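Competence protein ComEA-related protein (Thermus thermophilus, PDB 2DUY) is of unknown function but carries tandem helix-hairpin-helix motifs and probably binds DNA. Local coordinates at residues A[41-46]-A[56-61]. Numbering follows the deposited sequence.
Sequences RRIVEG and LKVKGI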
ATOM      1  N   ARG A  41       5.210   0.910   7.233  1.00 15.61           N
ATOM      2  CA  ARG A  41       4.863   1.370   8.580  1.00 17.20           C
ATOM      3  C   ARG A  41       3.964   2.606   8.527  1.00 16.15           C
ATOM      4  O   ARG A  41       2.967   2.693   9.247  1.00 14.67           O
ATOM      5  CB  ARG A  41       6.127   1.716   9.363  1.00 21.00           C
ATOM      6  CG  ARG A  41       5.896   1.884  10.853  1.00 26.86           C
ATOM      7  CD  ARG A  41       7.009   2.691  11.524  1.00 31.60           C
ATOM      8  NE  ARG A  41       6.669   4.112  11.620  1.00 37.80           N
ATOM      9  CZ  ARG A  41       6.866   5.014  10.663  1.00 38.06           C
ATOM     10  NH1 ARG A  41       7.419   4.664   9.506  1.00 40.20           N
ATOM     11  NH2 ARG A  41       6.492   6.273  10.860  1.00 37.65           N
ATOM     12  N   ARG A  42       4.324   3.571   7.685  1.00 15.42           N
ATOM     13  CA  ARG A  42       3.523   4.791   7.562  1.00 14.62           C
ATOM     14  C   ARG A  42       2.132   4.489   7.011  1.00 14.59           C
ATOM     15  O   ARG A  42       1.159   5.146   7.370  1.00 14.74           O
ATOM     16  CB  ARG A  42       4.217   5.800   6.646  1.00 16.56           C
ATOM     17  CG  ARG A  42       5.518   6.342   7.213  1.00 19.30           C
ATOM     18  CD  ARG A  42       6.264   7.177   6.191  1.00 20.17           C
ATOM     19  NE  ARG A  42       7.461   7.783   6.765  1.00 22.06           N
ATOM     20  CZ  ARG A  42       8.373   8.450   6.062  1.00 26.26           C
ATOM     21  NH1 ARG A  42       8.226   8.594   4.746  1.00 26.10           N
ATOM     22  NH2 ARG A  42       9.426   8.980   6.675  1.00 25.32           N
ATOM     23  N   ILE A  43       2.038   3.511   6.122  1.00 15.13           N
ATOM     24  CA  ILE A  43       0.739   3.156   5.567  1.00 14.47           C
ATOM     25  C   ILE A  43      -0.153   2.633   6.699  1.00 14.42           C
ATOM     26  O   ILE A  43      -1.294   3.055   6.820  1.00 15.33           O
ATOM     27  CB  ILE A  43       0.874   2.095   4.448  1.00 13.35           C
ATOM     28  CG1 ILE A  43       1.504   2.749   3.213  1.00 14.88           C
ATOM     29  CG2 ILE A  43      -0.508   1.497   4.097  1.00 13.64           C
ATOM     30  CD1 ILE A  43       1.845   1.774   2.096  1.00 13.72           C
ATOM     31  N   VAL A  44       0.366   1.734   7.534  1.00 14.12           N
ATOM     32  CA  VAL A  44      -0.448   1.199   8.643  1.00 13.84           C
ATOM     33  C   VAL A  44      -0.871   2.317   9.584  1.00 13.73           C
ATOM     34  O   VAL A  44      -2.030   2.388  10.016  1.00 13.38           O
ATOM     35  CB  VAL A  44       0.311   0.148   9.492  1.00 13.98           C
ATOM     36  CG1 VAL A  44      -0.569  -0.290  10.676  1.00 14.05           C
ATOM     37  CG2 VAL A  44       0.669  -1.054   8.642  1.00 13.88           C
ATOM     38  N   GLU A  45       0.077   3.190   9.906  1.00 15.43           N
ATOM     39  CA  GLU A  45      -0.187   4.300  10.813  1.00 15.53           C
ATOM     40  C   GLU A  45      -1.212   5.288  10.271  1.00 17.05           C
ATOM     41  O   GLU A  45      -1.885   5.975  11.042  1.00 16.51           O
ATOM     42  CB  GLU A  45       1.123   5.026  11.144  1.00 17.50           C
ATOM     43  CG  GLU A  45       2.074   4.181  11.991  1.00 20.05           C
ATOM     44  CD  GLU A  45       3.316   4.934  12.428  1.00 25.09           C
ATOM     45  OE1 GLU A  45       4.004   4.455  13.352  1.00 24.28           O
ATOM     46  OE2 GLU A  45       3.608   5.998  11.849  1.00 25.73           O
ATOM     47  N   GLY A  46      -1.337   5.352   8.948  1.00 14.75           N
ATOM     48  CA  GLY A  46      -2.289   6.267   8.350  1.00 15.79           C
ATOM     49  C   GLY A  46      -3.711   5.740   8.203  1.00 14.58           C
ATOM     50  O   GLY A  46      -4.586   6.460   7.722  1.00 16.67           O
ATOM     51  N   LEU A  56      -2.240   9.109  -0.721  1.00 14.13           N
ATOM     52  CA  LEU A  56      -1.460  10.322  -0.933  1.00 16.05           C
ATOM     53  C   LEU A  56      -1.224  11.073   0.378  1.00 16.79           C
ATOM     54  O   LEU A  56      -0.473  12.052   0.403  1.00 17.74           O
ATOM     55  CB  LEU A  56      -2.138  11.246  -1.956  1.00 15.47           C
ATOM     56  CG  LEU A  56      -2.071  10.733  -3.400  1.00 16.11           C
ATOM     57  CD1 LEU A  56      -2.799  11.684  -4.336  1.00 14.26           C
ATOM     58  CD2 LEU A  56      -0.596  10.606  -3.814  1.00 15.87           C
ATOM     59  N   LYS A  57      -1.855  10.630   1.465  1.00 15.15           N
ATOM     60  CA  LYS A  57      -1.622  11.288   2.752  1.00 15.34           C
ATOM     61  C   LYS A  57      -0.362  10.733   3.414  1.00 14.43           C
ATOM     62  O   LYS A  57       0.117  11.285   4.401  1.00 15.56           O
ATOM     63  CB  LYS A  57      -2.798  11.090   3.710  1.00 17.60           C
ATOM     64  CG  LYS A  57      -2.910   9.700   4.305  1.00 19.67           C
ATOM     65  CD  LYS A  57      -3.924   9.689   5.443  1.00 23.51           C
ATOM     66  CE  LYS A  57      -4.873   8.516   5.335  1.00 24.55           C
ATOM     67  NZ  LYS A  57      -5.878   8.529   6.443  1.00 23.82           N
ATOM     68  N   VAL A  58       0.179   9.650   2.861  1.00 14.08           N
ATOM     69  CA  VAL A  58       1.369   9.021   3.433  1.00 14.67           C
ATOM     70  C   VAL A  58       2.643   9.671   2.921  1.00 16.72           C
ATOM     71  O   VAL A  58       2.835   9.797   1.714  1.00 15.24           O
ATOM     72  CB  VAL A  58       1.420   7.523   3.097  1.00 15.52           C
ATOM     73  CG1 VAL A  58       2.654   6.894   3.728  1.00 14.72           C
ATOM     74  CG2 VAL A  58       0.160   6.843   3.596  1.00 13.75           C
ATOM     75  N   LYS A  59       3.510  10.086   3.840  1.00 17.98           N
ATOM     76  CA  LYS A  59       4.752  10.735   3.432  1.00 19.56           C
ATOM     77  C   LYS A  59       5.593   9.740   2.651  1.00 21.07           C
ATOM     78  O   LYS A  59       5.797   8.611   3.091  1.00 20.92           O
ATOM     79  CB  LYS A  59       5.527  11.232   4.659  1.00 19.72           C
ATOM     80  CG  LYS A  59       6.734  12.113   4.332  1.00 23.38           C
ATOM     81  CD  LYS A  59       7.346  12.703   5.611  1.00 25.85           C
ATOM     82  CE  LYS A  59       8.320  13.844   5.318  1.00 28.65           C
ATOM     83  NZ  LYS A  59       9.496  13.414   4.514  1.00 30.46           N
ATOM     84  N   GLY A  60       6.061  10.155   1.479  1.00 22.61           N
ATOM     85  CA  GLY A  60       6.892   9.277   0.676  1.00 23.53           C
ATOM     86  C   GLY A  60       6.220   8.556  -0.474  1.00 23.47           C
ATOM     87  O   GLY A  60       6.900   7.920  -1.278  1.00 24.29           O
ATOM     88  N   ILE A  61       4.897   8.632  -0.558  1.00 24.10           N
ATOM     89  CA  ILE A  61       4.180   7.973  -1.640  1.00 24.23           C
ATOM     90  C   ILE A  61       3.713   9.005  -2.665  1.00 26.66           C
ATOM     91  O   ILE A  61       2.605   9.531  -2.581  1.00 27.27           O
ATOM     92  CB  ILE A  61       2.970   7.174  -1.112  1.00 23.78           C
ATOM     93  CG1 ILE A  61       3.467   6.031  -0.218  1.00 22.87           C
ATOM     94  CG2 ILE A  61       2.174   6.603  -2.270  1.00 22.81           C
ATOM     95  CD1 ILE A  61       2.360   5.159   0.360  1.00 26.85           C
TER
HETATM   96  O   HOH W   1      10.844  11.391   5.796  1.00 41.50           O
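The hairpin turn of the second helix-hairpin-helix motif, Val58 to Ile61, packs here against the end of helix 37-45, Arg42 and Ile43 facing Val58. The short branches of Val58 let CG1 touch CB of Arg42 at 3.5 Å while CG2 meets CG1 of Ile43 at 4.3 Å. The Arg42 chain, extended from CG to NE, runs past the turn and is long enough for NH1 to donate to Lys59 O at 2.9 Å. That hydrogen bond is bent (145° at the hydrogen), the donor standing above the carbonyl plane. The aliphatic CB of Lys59 lies over one guanidinium face, 3.8 Å from Arg42 NH1. A water accepts from both Arg42 NH2 and Lys59 NZ and would probably ease the repulsion between these like charges. An alanine in place of Arg42 would probably leave Lys59 O without this donor and the water with one partner fewer. Deeper in, where apolar side chains suit the buried setting, Ile43 and Ile61 cross at about a right angle, CG1 of Ile43 lying 3.8 Å from CD1 of Ile61, and Leu55 touches both. At the helix end, the long Lys57 chain is bent at chi3 (134°), turning CE toward Gly46 O, and NZ hydrogen-bonds to that oxygen at 2.8 Å. Gly60 has phi +100°, where a CB would jam against the preceding carbonyl oxygen. A type II turn with glycine in its third position, leading into helix 63-69, is typical of the helix-hairpin-helix fold.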